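Local structure of adenosine deaminase 1 (Arthrobacter aurescens, 3RYS) at residues A[82-87]-A[130-135]; A[226-229]-A[233-236]; A[258-263]-A[293-298]; A[272-277]-A[315-320]. The protein probably catalyses the zinc-dependent hydrolytic deamination of adenine to hypoxanthine, a step of purine salvage and nitrogen catabolism. All coordinates share one frame; numbering follows the deposited sequence.

Contact 1. Residues A[82-87]-A[130-135]; sequences MTRAYL and EDFGVS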
# COMPACT_ATOMS: atom_id res chain seq x y z
N MET A 82 2.07 14.79 -6.52
CA MET A 82 2.00 13.91 -5.36
C MET A 82 2.70 12.60 -5.62
O MET A 82 3.40 12.07 -4.75
CB MET A 82 0.54 13.64 -4.98
CG MET A 82 0.36 12.45 -4.06
SD MET A 82 -1.38 12.11 -3.72
CE MET A 82 -1.96 11.68 -5.35
N THR A 83 2.51 12.07 -6.82
CA THR A 83 3.07 10.78 -7.20
C THR A 83 4.59 10.87 -7.31
O THR A 83 5.31 9.97 -6.88
CB THR A 83 2.49 10.30 -8.54
OG1 THR A 83 1.06 10.39 -8.50
CG2 THR A 83 2.90 8.86 -8.82
N ARG A 84 5.08 11.97 -7.87
CA ARG A 84 6.51 12.16 -8.05
C ARG A 84 7.22 12.37 -6.73
O ARG A 84 8.37 11.97 -6.57
CB ARG A 84 6.78 13.33 -9.00
CG ARG A 84 6.74 12.92 -10.47
CD ARG A 84 6.72 14.10 -11.43
NE ARG A 84 6.72 13.60 -12.81
CZ ARG A 84 6.34 14.31 -13.87
NH1 ARG A 84 5.92 15.56 -13.73
NH2 ARG A 84 6.38 13.76 -15.08
N ALA A 85 6.53 12.99 -5.78
CA ALA A 85 7.12 13.26 -4.48
C ALA A 85 7.34 11.95 -3.73
O ALA A 85 8.27 11.81 -2.95
CB ALA A 85 6.24 14.20 -3.67
N TYR A 86 6.45 10.99 -3.98
CA TYR A 86 6.60 9.66 -3.39
C TYR A 86 7.69 8.87 -4.11
O TYR A 86 8.56 8.29 -3.47
CB TYR A 86 5.28 8.87 -3.43
CG TYR A 86 5.52 7.39 -3.31
CD1 TYR A 86 5.88 6.82 -2.10
CD2 TYR A 86 5.44 6.56 -4.43
CE1 TYR A 86 6.12 5.46 -1.99
CE2 TYR A 86 5.68 5.21 -4.33
CZ TYR A 86 6.02 4.66 -3.11
OH TYR A 86 6.27 3.31 -3.02
N LEU A 87 7.62 8.82 -5.44
CA LEU A 87 8.59 8.06 -6.21
C LEU A 87 10.01 8.51 -5.89
O LEU A 87 10.93 7.69 -5.80
CB LEU A 87 8.30 8.19 -7.71
CG LEU A 87 7.02 7.53 -8.23
CD1 LEU A 87 6.69 7.98 -9.65
CD2 LEU A 87 7.13 6.02 -8.16
N GLU A 130 12.64 5.94 -15.62
CA GLU A 130 13.59 6.89 -16.17
C GLU A 130 14.03 7.94 -15.15
O GLU A 130 15.22 8.23 -15.02
CB GLU A 130 12.98 7.57 -17.39
CG GLU A 130 13.95 8.44 -18.14
CD GLU A 130 13.37 8.91 -19.45
OE1 GLU A 130 12.31 8.37 -19.86
OE2 GLU A 130 13.97 9.82 -20.06
N ASP A 131 13.07 8.50 -14.43
CA ASP A 131 13.33 9.63 -13.55
C ASP A 131 13.79 9.23 -12.15
O ASP A 131 14.51 9.99 -11.49
CB ASP A 131 12.09 10.50 -13.43
CG ASP A 131 11.67 11.07 -14.75
OD1 ASP A 131 12.52 11.15 -15.67
OD2 ASP A 131 10.49 11.45 -14.88
N PHE A 132 13.39 8.05 -11.69
CA PHE A 132 13.68 7.66 -10.32
C PHE A 132 14.24 6.25 -10.24
O PHE A 132 14.69 5.82 -9.18
CB PHE A 132 12.43 7.80 -9.45
CG PHE A 132 11.79 9.17 -9.51
CD1 PHE A 132 12.42 10.28 -8.96
CD2 PHE A 132 10.56 9.35 -10.12
CE1 PHE A 132 11.84 11.53 -9.02
CE2 PHE A 132 9.97 10.60 -10.18
CZ PHE A 132 10.60 11.69 -9.63
N GLY A 133 14.22 5.53 -11.36
CA GLY A 133 14.70 4.16 -11.40
C GLY A 133 13.78 3.20 -10.67
O GLY A 133 14.23 2.22 -10.07
N VAL A 134 12.48 3.47 -10.72
CA VAL A 134 11.49 2.63 -10.05
C VAL A 134 10.46 2.09 -11.04
O VAL A 134 9.75 2.85 -11.68
CB VAL A 134 10.75 3.41 -8.95
CG1 VAL A 134 9.64 2.57 -8.37
CG2 VAL A 134 11.72 3.85 -7.86
N SER A 135 10.40 0.76 -11.16
CA SER A 135 9.34 0.11 -11.92
C SER A 135 8.02 0.32 -11.20
O SER A 135 7.97 0.28 -9.97
CB SER A 135 9.60 -1.39 -12.04
OG SER A 135 10.75 -1.65 -12.82
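Phe132 does most of the joining to Leu87 and Arg84. With CG turned away from its own carbonyl carbon (chi1 -54°), its ring reaches across to the segment 82-87 of the helix 76-92 and crosses the side chains of Arg84 and Leu87 at roughly right angles. The preceding Asp131 lays its CB against one face of this ring; its OD2 accepts a hydrogen bond from Thr127 and stays 4.7 Å from Arg84 NH2, a distance at which opposite charges may still attract weakly. Leu87 CB touches the Phe132 ring at CD2, 3.5 Å away, and the backbone carbon C of Leu87 sits 4.1 Å above the face opposite Asp131 CB, toward the rim. At the far end of the ring, Phe132 CZ lies 3.8 Å from Arg84 O, approached obliquely, and Phe132 CE2 is 4.0 Å from Arg84 CG, so the arginine contributes its aliphatic stem here. Gly133 then takes a positive phi of 71° as the chain leaves the helix, and Val134 turns back toward the same leucine: Val134 CG1 and Leu87 CD2 meet at 4.3 Å. Val134 also packs on Ala98, and Ser135 enters the strand 135-143 through backbone bonds to Arg96 and Ala98. Contact of an outer helix with the turn feeding the next parallel strand is characteristic of an alpha/beta barrel, here the TIM-barrel fold of the adenosine deaminase family.

Contact 2. Residues A[226-229]-A[233-236]; sequences RCME and VVQR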
# COMPACT_ATOMS: atom_id res chain seq x y z
N ARG A 226 -4.37 -10.44 11.25
CA ARG A 226 -5.34 -11.11 12.10
C ARG A 226 -5.52 -12.59 11.74
O ARG A 226 -6.30 -13.30 12.37
CB ARG A 226 -6.68 -10.38 12.12
CG ARG A 226 -6.67 -9.12 12.96
CD ARG A 226 -8.07 -8.65 13.28
NE ARG A 226 -8.78 -9.63 14.09
CZ ARG A 226 -10.09 -9.60 14.32
NH1 ARG A 226 -10.84 -8.65 13.79
NH2 ARG A 226 -10.66 -10.54 15.07
N CYS A 227 -4.79 -13.04 10.73
CA CYS A 227 -4.81 -14.45 10.36
C CYS A 227 -4.25 -15.29 11.49
O CYS A 227 -4.56 -16.48 11.61
CB CYS A 227 -3.98 -14.68 9.10
SG CYS A 227 -2.20 -14.59 9.38
N MET A 228 -3.43 -14.67 12.33
CA MET A 228 -2.79 -15.38 13.43
C MET A 228 -3.80 -15.94 14.43
O MET A 228 -3.46 -16.75 15.29
CB MET A 228 -1.79 -14.46 14.15
CG MET A 228 -0.59 -14.05 13.31
SD MET A 228 0.62 -15.37 13.08
CE MET A 228 -0.05 -16.21 11.65
N GLU A 229 -5.05 -15.51 14.32
CA GLU A 229 -6.09 -15.95 15.25
C GLU A 229 -6.68 -17.30 14.87
O GLU A 229 -7.43 -17.90 15.64
CB GLU A 229 -7.18 -14.89 15.36
CG GLU A 229 -6.68 -13.60 15.98
CD GLU A 229 -7.63 -12.44 15.80
OE1 GLU A 229 -8.80 -12.66 15.39
OE2 GLU A 229 -7.20 -11.30 16.06
N VAL A 233 -6.21 -21.21 8.96
CA VAL A 233 -6.08 -20.12 7.99
C VAL A 233 -4.59 -19.83 7.81
O VAL A 233 -4.09 -19.76 6.69
CB VAL A 233 -6.77 -18.83 8.47
CG1 VAL A 233 -6.51 -17.70 7.50
CG2 VAL A 233 -8.27 -19.06 8.64
N VAL A 234 -3.89 -19.69 8.94
CA VAL A 234 -2.44 -19.58 8.94
C VAL A 234 -1.85 -20.74 8.14
O VAL A 234 -0.85 -20.58 7.44
CB VAL A 234 -1.87 -19.64 10.37
CG1 VAL A 234 -0.35 -19.59 10.34
CG2 VAL A 234 -2.44 -18.52 11.23
N GLN A 235 -2.48 -21.90 8.26
CA GLN A 235 -1.99 -23.13 7.66
C GLN A 235 -2.04 -23.04 6.14
O GLN A 235 -1.07 -23.36 5.46
CB GLN A 235 -2.83 -24.31 8.14
CG GLN A 235 -2.03 -25.49 8.63
CD GLN A 235 -2.77 -26.29 9.70
OE1 GLN A 235 -2.35 -26.34 10.86
NE2 GLN A 235 -3.89 -26.91 9.31
N ARG A 236 -3.19 -22.61 5.62
CA ARG A 236 -3.35 -22.44 4.18
C ARG A 236 -2.42 -21.38 3.60
O ARG A 236 -1.82 -21.57 2.54
CB ARG A 236 -4.80 -22.09 3.84
CG ARG A 236 -4.97 -21.62 2.41
CD ARG A 236 -6.32 -20.99 2.19
NE ARG A 236 -6.52 -20.65 0.78
CZ ARG A 236 -7.68 -20.28 0.27
NH1 ARG A 236 -8.75 -20.19 1.05
NH2 ARG A 236 -7.77 -19.99 -1.03
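Apolar packing between the 3-10 turn 226-229 and the segment 233-236 of the helix 231-240 centres on Val234, whose CG2 branch meets both Cys227 and Met228. The methionine starts out pointing away from the helix, but bends at chi2 (-74°) and again at chi3 (86°), which swings its terminal methyl back over the valine. Met228 CE consequently lies 3.4 Å from Val234 CG2 and 3.6 Å from Val234 CG1, nestling against both branches, with the two side chains crossing nearly perpendicularly. Cys227 gives a looser contact: its CB is 4.3 Å from Val233 CG1 and its SG 4.4 Å from Val234 CG2. The carbonyl oxygen of Cys227 also faces the CG2 methyl of Val234. Ile271 adds to the apolar cluster beside Met228 and Val234, and Ile209 of the helix 206-214 lies against Cys227. The turn belongs to the loop that follows the barrel strand 220-221 and leads into the helix 231-240, a beta-to-alpha connection of the TIM barrel; the side chain of Cys227 is about 9 Å from that of His223, which binds adenine.

The turn has its own salt bridge, between Arg226 and Glu229, while Arg236 pairs with Asp214 and Glu240. Arg226 grips the Glu229 carboxylate side-on, NE donating to OE2 at 3.0 Å and NH2 to OE1 at 2.8 Å. The second bond lies close to the guanidinium plane and uses the syn lone pair of OE1, whereas OE2 is met 30° out of the carboxylate plane. Arg226 NH1 bonds to Glu203 O. Glu229 N reaches Arg226 O at 3.2 Å, closing the 3-10 turn.

Contact 3. Residues A[258-263]-A[293-298]; sequences DKLADH and FEQLVK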
# COMPACT_ATOMS: atom_id res chain seq x y z
N ASP A 258 -0.41 -2.82 19.75
CA ASP A 258 -0.16 -1.85 20.81
C ASP A 258 1.16 -1.12 20.60
O ASP A 258 1.19 0.09 20.39
CB ASP A 258 -0.18 -2.53 22.18
CG ASP A 258 -0.02 -1.54 23.32
OD1 ASP A 258 0.27 -1.99 24.45
OD2 ASP A 258 -0.17 -0.32 23.08
N LYS A 259 2.26 -1.87 20.66
CA LYS A 259 3.58 -1.32 20.40
C LYS A 259 4.26 -2.13 19.31
O LYS A 259 3.93 -3.29 19.08
CB LYS A 259 4.44 -1.35 21.67
CG LYS A 259 3.96 -0.39 22.75
CD LYS A 259 4.39 -0.87 24.14
CE LYS A 259 5.91 -0.90 24.27
NZ LYS A 259 6.32 -1.60 25.52
N LEU A 260 5.21 -1.51 18.62
CA LEU A 260 5.95 -2.22 17.59
C LEU A 260 6.60 -3.48 18.17
O LEU A 260 6.76 -4.48 17.47
CB LEU A 260 7.01 -1.31 16.96
CG LEU A 260 7.76 -1.96 15.80
CD1 LEU A 260 6.78 -2.42 14.73
CD2 LEU A 260 8.80 -1.02 15.21
N ALA A 261 6.96 -3.43 19.45
CA ALA A 261 7.60 -4.57 20.09
C ALA A 261 6.65 -5.76 20.17
O ALA A 261 7.08 -6.89 20.41
CB ALA A 261 8.10 -4.18 21.48
N ASP A 262 5.37 -5.50 19.95
CA ASP A 262 4.35 -6.53 20.04
C ASP A 262 3.92 -7.06 18.67
O ASP A 262 3.00 -7.86 18.58
CB ASP A 262 3.13 -6.00 20.79
CG ASP A 262 3.47 -5.49 22.18
OD1 ASP A 262 4.17 -6.22 22.92
OD2 ASP A 262 3.04 -4.37 22.53
N HIS A 263 4.59 -6.62 17.61
CA HIS A 263 4.15 -6.98 16.26
C HIS A 263 4.46 -8.43 15.89
O HIS A 263 5.55 -8.93 16.16
CB HIS A 263 4.73 -6.03 15.22
CG HIS A 263 3.93 -5.97 13.96
ND1 HIS A 263 3.97 -6.96 13.00
CD2 HIS A 263 3.05 -5.05 13.51
CE1 HIS A 263 3.16 -6.65 12.01
NE2 HIS A 263 2.59 -5.49 12.29
N PHE A 293 11.71 -0.71 8.00
CA PHE A 293 12.82 -1.63 8.21
C PHE A 293 13.67 -1.18 9.40
O PHE A 293 13.99 -1.98 10.28
CB PHE A 293 13.68 -1.74 6.96
CG PHE A 293 13.19 -2.75 5.97
CD1 PHE A 293 12.39 -2.37 4.90
CD2 PHE A 293 13.51 -4.08 6.11
CE1 PHE A 293 11.94 -3.30 3.99
CE2 PHE A 293 13.06 -5.02 5.20
CZ PHE A 293 12.27 -4.63 4.14
N GLU A 294 14.04 0.09 9.40
CA GLU A 294 14.84 0.66 10.48
C GLU A 294 14.27 0.32 11.85
O GLU A 294 15.01 -0.05 12.76
CB GLU A 294 14.94 2.18 10.33
CG GLU A 294 15.77 2.84 11.42
CD GLU A 294 15.60 4.35 11.44
OE1 GLU A 294 14.66 4.85 10.79
OE2 GLU A 294 16.41 5.02 12.10
N GLN A 295 12.96 0.45 11.99
CA GLN A 295 12.31 0.18 13.26
C GLN A 295 12.27 -1.32 13.59
O GLN A 295 12.39 -1.71 14.75
CB GLN A 295 10.90 0.78 13.29
CG GLN A 295 10.88 2.31 13.25
CD GLN A 295 11.66 2.95 14.39
OE1 GLN A 295 12.89 2.94 14.40
NE2 GLN A 295 10.94 3.51 15.36
N LEU A 296 12.12 -2.15 12.56
CA LEU A 296 12.13 -3.60 12.74
C LEU A 296 13.48 -4.07 13.28
O LEU A 296 13.54 -4.95 14.13
CB LEU A 296 11.83 -4.32 11.42
CG LEU A 296 10.41 -4.18 10.90
CD1 LEU A 296 10.26 -4.89 9.56
CD2 LEU A 296 9.40 -4.72 11.92
N VAL A 297 14.54 -3.47 12.75
CA VAL A 297 15.89 -3.77 13.19
C VAL A 297 16.09 -3.25 14.60
O VAL A 297 16.49 -3.98 15.50
CB VAL A 297 16.94 -3.09 12.29
CG1 VAL A 297 18.34 -3.29 12.86
CG2 VAL A 297 16.84 -3.61 10.86
N LYS A 298 15.80 -1.97 14.78
CA LYS A 298 16.02 -1.29 16.05
C LYS A 298 15.21 -1.91 17.19
O LYS A 298 15.75 -2.14 18.28
CB LYS A 298 15.73 0.21 15.90
CG LYS A 298 15.51 0.99 17.19
CD LYS A 298 15.19 2.46 16.88
CE LYS A 298 14.41 3.15 18.00
NZ LYS A 298 15.22 3.38 19.23
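Leu260 meets Gln295 and Leu296 where a loop of the TIM-barrel fold, between the helices 248-253 and 265-270, leans on the outer helix 289-300. Just before it, Lys259 helps to shape the turn: its backbone N donates to Asp262 OD2 at 3.2 Å, on the anti side of the carboxylate, and its carbonyl O receives the backbone N of Asp262 at 2.8 Å. The loop is thereby drawn into a short 3-10 turn that presents Leu260 to the helix. With CG anti to the backbone N (chi1 -176°), Leu260 reaches toward the helix 289-300, and its side chain crosses that of Gln295 at about a right angle. Its other neighbours, Pro248 and Val252 of the helix 248-253, belong to the loop's own side, so the leucine bridges two helices. His263 is engaged locally: ND1 accepts from Leu265 N, capping the start of the following helix, and NE2 bonds to Asn251. Contact between the segments is narrow and rests on the two methyls of Leu260. The CD1 branch of Leu260 approaches Leu296 CD2 at 4.5 Å, while Leu260 CD2 comes to 3.4 Å from Gln295 CB and 3.7 Å from Gln295 O.

Contact 4. Residues A[272-277]-A[315-320]; sequences GLNVCV and IRSSFA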
# COMPACT_ATOMS: atom_id res chain seq x y z
N GLY A 272 6.87 -19.19 8.29
CA GLY A 272 6.86 -19.40 6.86
C GLY A 272 5.83 -18.64 6.06
O GLY A 272 5.71 -18.84 4.85
N LEU A 273 5.06 -17.77 6.71
CA LEU A 273 4.14 -16.91 5.99
C LEU A 273 4.93 -16.05 5.01
O LEU A 273 5.96 -15.49 5.37
CB LEU A 273 3.34 -16.01 6.94
CG LEU A 273 2.30 -16.69 7.84
CD1 LEU A 273 1.69 -15.69 8.78
CD2 LEU A 273 1.24 -17.36 6.99
N ASN A 274 4.46 -15.96 3.77
CA ASN A 274 5.15 -15.19 2.74
C ASN A 274 4.95 -13.68 2.90
O ASN A 274 4.31 -13.04 2.07
CB ASN A 274 4.68 -15.65 1.36
CG ASN A 274 5.40 -14.95 0.24
OD1 ASN A 274 6.54 -14.50 0.41
ND2 ASN A 274 4.75 -14.85 -0.91
N VAL A 275 5.52 -13.13 3.96
CA VAL A 275 5.28 -11.73 4.31
C VAL A 275 6.34 -10.78 3.76
O VAL A 275 7.48 -11.17 3.52
CB VAL A 275 5.22 -11.54 5.84
CG1 VAL A 275 3.92 -12.11 6.40
CG2 VAL A 275 6.44 -12.18 6.49
N CYS A 276 5.94 -9.53 3.57
CA CYS A 276 6.86 -8.47 3.20
C CYS A 276 6.50 -7.18 3.93
O CYS A 276 5.41 -7.06 4.49
CB CYS A 276 6.88 -8.26 1.69
SG CYS A 276 5.32 -7.67 0.97
N VAL A 277 7.43 -6.22 3.91
CA VAL A 277 7.30 -4.98 4.67
C VAL A 277 6.88 -3.82 3.77
O VAL A 277 7.46 -3.60 2.71
CB VAL A 277 8.63 -4.64 5.37
CG1 VAL A 277 8.52 -3.32 6.11
CG2 VAL A 277 9.02 -5.76 6.33
N ILE A 315 9.78 -9.01 -3.73
CA ILE A 315 10.09 -9.07 -5.15
C ILE A 315 9.40 -10.27 -5.80
O ILE A 315 8.78 -10.14 -6.86
CB ILE A 315 11.60 -9.12 -5.43
CG1 ILE A 315 12.28 -7.87 -4.86
CG2 ILE A 315 11.87 -9.23 -6.92
CD1 ILE A 315 13.78 -7.87 -4.98
N ARG A 316 9.50 -11.43 -5.16
CA ARG A 316 8.85 -12.63 -5.66
C ARG A 316 7.34 -12.46 -5.72
O ARG A 316 6.67 -13.08 -6.54
CB ARG A 316 9.17 -13.84 -4.78
CG ARG A 316 10.63 -14.21 -4.73
CD ARG A 316 10.79 -15.58 -4.07
NE ARG A 316 12.16 -15.80 -3.63
CZ ARG A 316 12.60 -15.55 -2.40
NH1 ARG A 316 11.77 -15.08 -1.48
NH2 ARG A 316 13.87 -15.78 -2.09
N SER A 317 6.82 -11.62 -4.83
CA SER A 317 5.38 -11.44 -4.71
C SER A 317 4.84 -10.37 -5.66
O SER A 317 3.65 -10.36 -5.98
CB SER A 317 5.00 -11.10 -3.26
OG SER A 317 5.45 -12.10 -2.36
N SER A 318 5.72 -9.49 -6.12
CA SER A 318 5.29 -8.43 -7.03
C SER A 318 4.72 -8.99 -8.34
O SER A 318 4.90 -10.17 -8.65
CB SER A 318 6.45 -7.46 -7.33
OG SER A 318 7.47 -8.10 -8.08
N PHE A 319 4.03 -8.14 -9.08
CA PHE A 319 3.49 -8.51 -10.38
C PHE A 319 4.41 -7.98 -11.48
O PHE A 319 3.97 -7.73 -12.61
CB PHE A 319 2.07 -7.96 -10.57
CG PHE A 319 1.09 -8.48 -9.56
CD1 PHE A 319 1.13 -9.80 -9.15
CD2 PHE A 319 0.10 -7.65 -9.04
CE1 PHE A 319 0.21 -10.28 -8.22
CE2 PHE A 319 -0.81 -8.13 -8.12
CZ PHE A 319 -0.75 -9.44 -7.71
N ALA A 320 5.68 -7.81 -11.15
CA ALA A 320 6.68 -7.38 -12.11
C ALA A 320 7.10 -8.56 -12.99
O ALA A 320 6.80 -9.72 -12.66
CB ALA A 320 7.88 -6.79 -11.41
O HOH W 1 4.99 -11.00 0.33
O HOH W 2 5.55 -15.14 -4.20
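Asn274 and Ser317 meet through a weak hydrogen bond from Asn274 ND2 to Ser317 OG, 3.2 Å long and bent to 134° at the hydrogen. Asn274 places its amide there by holding CG anti to the backbone N (chi1 -177°). Water 1 provides a second link between the same two residues, donating to Asn274 O at 2.8 Å and to Ser317 OG at 2.9 Å, so the serine oxygen accepts from both the amide and the water. Water 2 is held more loosely, accepting weakly from Asn274 ND2 and donating weakly to Arg316 O.

In the next shell, each group has a partner beyond the two segments. Ser317 OG hydrogen-bonds to Asn313 O, one turn back along its helix, and Asn274 ND2 also donates to Gln241 O. Pro243 packs against both side chains. The asparagine backbone is set by an inverse gamma turn, with Val275 N 2.8 Å from Leu273 O. Across the interface, the helix 304-317 ends as Ile315 O accepts from both Ser318 N (3.2 Å) and Ser318 OG (2.7 Å), the latter donor tilted 19° from the carbonyl plane.

Further out, Asn274 and Cys276 share backbone bonds with Leu244. A buried, partly water-mediated polar contact thus ties the segment around Asn274, paired with the parallel strand 244-246, to the C-terminal end of the helix 304-317, within the TIM-barrel fold of the adenosine deaminase family.

Overall arrangement
Contact 1 comes first along the chain and closes before the other three open; contact 2 also closes before contacts 3 and 4, whose segments alternate. Contacts 1 and 2 lie on opposite sides of the chain's centre, their own centres 35 Å apart. Contacts 2, 3 and 4 are neighbours, with centres 17 to 21 Å apart, and contact 4 touches both others: Leu273 packs on Met228 and Cys227 of contact 2, while Val277 packs on Phe293 and Leu296 of contact 3. The strand 275-277 is followed by the helices 289-300 and 304-317, so contacts 3 and 4 share consecutive elements of one TIM barrel, whose zinc and adenine site lies apart from contact 1.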